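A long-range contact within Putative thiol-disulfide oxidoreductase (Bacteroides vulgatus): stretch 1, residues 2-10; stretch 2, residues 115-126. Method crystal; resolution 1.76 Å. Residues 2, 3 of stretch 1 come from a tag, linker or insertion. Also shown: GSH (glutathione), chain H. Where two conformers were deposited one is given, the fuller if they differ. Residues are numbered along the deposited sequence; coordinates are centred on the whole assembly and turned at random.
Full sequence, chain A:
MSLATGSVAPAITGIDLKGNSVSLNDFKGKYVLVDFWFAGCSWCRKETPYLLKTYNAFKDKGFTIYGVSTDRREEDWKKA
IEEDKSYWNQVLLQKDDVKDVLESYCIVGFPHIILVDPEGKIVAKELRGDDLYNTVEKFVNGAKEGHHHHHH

Stretch 1 (2-10) SLATGSVAP
Stretch 2, residues 115-126: LVDPEGKIVAKE

The contact joins an irregular N-terminal segment to a hairpin more than a hundred residues later. Residues 2-10 form no helix or strand; their one regular feature is a type II turn from Ala4 to Ser7, closed by Ser7 N to Ala4 O at 3.0 Å and reinforced by Ser7 OG (chi1 m), which gives its hydrogen to the same Ala4 O at 2.6 Å. In residues 115-126, strand 115-116 leads into a type I turn from Asp117 to Gly120, and strand 122-124 returns beside it. Asp117 N to Lys121 O and Val123 N to Leu115 O, both 2.8 Å, zip the hairpin together. Asp117, chi1 p, folds its carboxylate back over the turn, so that OD1 accepts from Glu119 N at 3.0 Å and from Lys121 N at 2.9 Å.

Backbone pairing sets the register. Stretch 1 runs antiparallel to the returning arm: Thr5 lies nearest Val123, Gly6 nearest Ile122, and Val8 nearest Lys121, with Val8 and Lys121 making a single beta bridge. Three nearly straight hydrogen bonds carry it: Gly6 N to Ile122 O at 2.7 Å, Ile122 N to Ser7 O at 2.8 Å, and Ala9 N to Gly120 O at 2.9 Å. Ile122 thus spends both its backbone groups on stretch 1. A CA-H contact from Lys121 CA to Ser7 O, 3.5 Å, fills in beside them. Each turn places a glycine at this seam, Gly6 at phi/psi 92/-13 and Gly120 at 93/14; at such angles a CB would jam against the preceding carbonyl oxygen. A water extends the ladder, donating to Ala9 O at 2.6 Å and Gly120 O at 2.8 Å.

Apolar packing centres on Ile122 (chi1 m, chi2 t), which has the largest area covered by the other stretch. Its CG1 meets Ala9 CB at 3.9 Å, while its CD1 reaches Leu3 CD1 at 3.8 Å; Leu3 is also m, t. Ala9 directs its CA-to-CB bond toward the hairpin, and its CB also touches Val116 CG2 at 4.1 Å, with Val116 in the t rotamer. The small methyl thereby contacts residues from both arms.

The polar end belongs to Lys125. Its chi1 is p and the rest of the chain is fully extended (t, t, t), delivering NZ to Leu3 O for a 3.0 Å hydrogen bond. The ammonium satisfies a carbonyl outside the backbone ladder, and a water accepts from both Lys125 NZ (3.1 Å) and Thr5 N (3.0 Å). Along the way Lys125 CE passes Thr5 CG2 at 3.9 Å, so the aliphatic shaft packs against the threonine methyl, Thr5 having chi1 p.

Ser2 and Leu3 come from the expression tag, so their contacts are features of the construct. Here the tag also meets glutathione: GSH N3 donates to Ser2 O at 2.7 Å, and Ser2 OG donates to GSH O32 at 3.2 Å.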

# COMPACT_ATOMS: atom_id res chain seq x y z
N SER A 2 -14.15 -3.29 1.62
CA SER A 2 -13.44 -2.85 0.40
C SER A 2 -14.42 -2.21 -0.60
O SER A 2 -15.63 -2.18 -0.38
CB SER A 2 -12.73 -4.04 -0.25
OG SER A 2 -13.64 -5.07 -0.59
N LEU A 3 -13.88 -1.68 -1.69
CA LEU A 3 -14.68 -1.10 -2.77
C LEU A 3 -14.74 -2.07 -3.94
O LEU A 3 -13.89 -2.96 -4.07
CB LEU A 3 -14.05 0.20 -3.27
CG LEU A 3 -13.80 1.30 -2.24
CD1 LEU A 3 -12.94 2.39 -2.84
CD2 LEU A 3 -15.10 1.87 -1.69
N ALA A 4 -15.71 -1.88 -4.81
CA ALA A 4 -15.80 -2.68 -6.03
C ALA A 4 -14.62 -2.44 -6.95
O ALA A 4 -14.19 -1.29 -7.11
CB ALA A 4 -17.10 -2.36 -6.76
N THR A 5 -14.12 -3.50 -7.60
CA THR A 5 -13.11 -3.32 -8.64
C THR A 5 -13.72 -2.45 -9.73
O THR A 5 -14.92 -2.51 -10.00
CB THR A 5 -12.59 -4.66 -9.23
OG1 THR A 5 -13.65 -5.35 -9.91
CG2 THR A 5 -12.00 -5.56 -8.14
N GLY A 6 -12.89 -1.61 -10.34
CA GLY A 6 -13.36 -0.57 -11.25
C GLY A 6 -13.62 0.76 -10.56
O GLY A 6 -13.80 1.78 -11.22
N SER A 7 -13.66 0.77 -9.24
CA SER A 7 -13.87 2.03 -8.51
C SER A 7 -12.64 2.92 -8.65
O SER A 7 -11.53 2.43 -8.73
CB SER A 7 -14.11 1.78 -7.01
OG SER A 7 -15.32 1.08 -6.77
N VAL A 8 -12.86 4.23 -8.61
CA VAL A 8 -11.76 5.18 -8.53
C VAL A 8 -11.22 5.15 -7.10
O VAL A 8 -11.97 5.31 -6.13
CB VAL A 8 -12.25 6.60 -8.86
CG1 VAL A 8 -11.14 7.64 -8.67
CG2 VAL A 8 -12.79 6.64 -10.29
N ALA A 9 -9.91 4.95 -6.97
CA ALA A 9 -9.31 4.91 -5.64
C ALA A 9 -9.38 6.30 -4.99
O ALA A 9 -8.87 7.28 -5.54
CB ALA A 9 -7.88 4.43 -5.73
N PRO A 10 -10.00 6.38 -3.82
CA PRO A 10 -10.04 7.65 -3.09
C PRO A 10 -8.67 8.21 -2.70
O PRO A 10 -7.67 7.47 -2.60
CB PRO A 10 -10.87 7.32 -1.85
CG PRO A 10 -11.71 6.19 -2.26
CD PRO A 10 -10.85 5.37 -3.17
N LEU A 115 -4.57 -3.26 -5.98
CA LEU A 115 -3.77 -2.81 -7.11
C LEU A 115 -4.53 -1.71 -7.81
O LEU A 115 -5.70 -1.89 -8.17
CB LEU A 115 -3.48 -3.94 -8.11
CG LEU A 115 -2.53 -3.54 -9.26
CD1 LEU A 115 -1.18 -3.04 -8.75
CD2 LEU A 115 -2.36 -4.70 -10.23
N VAL A 116 -3.87 -0.56 -7.93
CA VAL A 116 -4.41 0.61 -8.61
C VAL A 116 -3.69 0.81 -9.96
O VAL A 116 -2.48 0.69 -10.05
CB VAL A 116 -4.25 1.85 -7.72
CG1 VAL A 116 -4.74 3.11 -8.43
CG2 VAL A 116 -4.98 1.65 -6.40
N ASP A 117 -4.46 1.10 -11.01
CA ASP A 117 -3.87 1.27 -12.35
C ASP A 117 -3.32 2.70 -12.55
O ASP A 117 -3.44 3.56 -11.68
CB ASP A 117 -4.84 0.79 -13.45
CG ASP A 117 -6.00 1.75 -13.72
OD1 ASP A 117 -5.98 2.88 -13.20
OD2 ASP A 117 -6.93 1.37 -14.47
N PRO A 118 -2.64 2.94 -13.67
CA PRO A 118 -1.97 4.24 -13.85
C PRO A 118 -2.93 5.44 -13.91
O PRO A 118 -2.49 6.59 -13.79
CB PRO A 118 -1.22 4.04 -15.18
CG PRO A 118 -0.94 2.58 -15.23
CD PRO A 118 -2.15 1.93 -14.63
N GLU A 119 -4.22 5.17 -14.08
CA GLU A 119 -5.21 6.23 -14.10
C GLU A 119 -5.91 6.38 -12.76
O GLU A 119 -6.79 7.23 -12.60
CB GLU A 119 -6.25 5.95 -15.18
CG GLU A 119 -5.74 6.23 -16.58
CD GLU A 119 -5.14 5.00 -17.21
OE1 GLU A 119 -5.74 3.91 -17.08
OE2 GLU A 119 -4.06 5.12 -17.85
N GLY A 120 -5.56 5.54 -11.79
CA GLY A 120 -6.16 5.64 -10.47
C GLY A 120 -7.40 4.79 -10.18
O GLY A 120 -8.07 5.00 -9.18
N LYS A 121 -7.67 3.82 -11.03
CA LYS A 121 -8.75 2.87 -10.84
C LYS A 121 -8.29 1.61 -10.13
O LYS A 121 -7.21 1.08 -10.40
CB LYS A 121 -9.32 2.50 -12.21
CG LYS A 121 -10.72 1.90 -12.18
CD LYS A 121 -11.26 1.74 -13.60
CE LYS A 121 -10.51 0.65 -14.35
NZ LYS A 121 -11.12 0.34 -15.67
N ILE A 122 -9.11 1.10 -9.22
CA ILE A 122 -8.79 -0.14 -8.53
C ILE A 122 -9.05 -1.32 -9.46
O ILE A 122 -10.19 -1.53 -9.91
CB ILE A 122 -9.61 -0.28 -7.24
CG1 ILE A 122 -9.29 0.89 -6.31
CG2 ILE A 122 -9.31 -1.60 -6.55
CD1 ILE A 122 -10.16 0.97 -5.08
N VAL A 123 -8.02 -2.10 -9.76
CA VAL A 123 -8.19 -3.19 -10.73
C VAL A 123 -8.08 -4.57 -10.13
O VAL A 123 -8.40 -5.56 -10.79
CB VAL A 123 -7.23 -3.04 -11.94
CG1 VAL A 123 -7.58 -1.79 -12.74
CG2 VAL A 123 -5.77 -3.03 -11.50
N ALA A 124 -7.63 -4.65 -8.88
CA ALA A 124 -7.57 -5.91 -8.16
C ALA A 124 -7.54 -5.68 -6.66
O ALA A 124 -7.08 -4.65 -6.17
CB ALA A 124 -6.34 -6.71 -8.59
N LYS A 125 -8.07 -6.65 -5.93
CA LYS A 125 -8.04 -6.61 -4.48
C LYS A 125 -7.83 -8.02 -3.89
O LYS A 125 -7.69 -9.02 -4.62
CB LYS A 125 -9.32 -5.98 -3.94
CG LYS A 125 -10.59 -6.56 -4.56
CD LYS A 125 -11.84 -5.95 -3.93
CE LYS A 125 -13.10 -6.53 -4.54
NZ LYS A 125 -14.32 -5.89 -3.99
N GLU A 126 -7.80 -8.07 -2.56
CA GLU A 126 -7.58 -9.32 -1.82
C GLU A 126 -6.32 -10.05 -2.26
O GLU A 126 -6.31 -11.27 -2.43
CB GLU A 126 -8.78 -10.26 -1.96
CG GLU A 126 -10.04 -9.78 -1.24
CD GLU A 126 -9.90 -9.81 0.27
OE1 GLU A 126 -9.10 -10.62 0.80
OE2 GLU A 126 -10.60 -9.02 0.94
N1 GSH H . -19.49 4.54 -4.03
CA1 GSH H . -19.73 3.55 -2.95
C1 GSH H . -21.09 3.70 -2.33
O11 GSH H . -21.81 2.68 -2.20
O12 GSH H . -21.46 4.84 -1.97
CB1 GSH H . -18.63 3.70 -1.90
CG1 GSH H . -18.99 2.99 -0.59
CD1 GSH H . -18.60 1.52 -0.65
OE1 GSH H . -18.01 1.04 -1.61
N2 GSH H . -18.92 0.79 0.42
CA2 GSH H . -18.54 -0.60 0.50
C2 GSH H . -19.12 -1.41 -0.63
O2 GSH H . -20.31 -1.35 -0.90
CB2 GSH H . -18.98 -1.20 1.83
SG2 GSH H . -18.47 -0.20 3.24
N3 GSH H . -18.23 -2.17 -1.26
CA3 GSH H . -18.57 -3.07 -2.35
C3 GSH H . -17.42 -4.03 -2.61
O31 GSH H . -17.53 -4.85 -3.54
O32 GSH H . -16.39 -3.97 -1.89
O HOH W 1 -15.50 -6.07 -6.90
O HOH W 2 -7.52 7.38 -7.77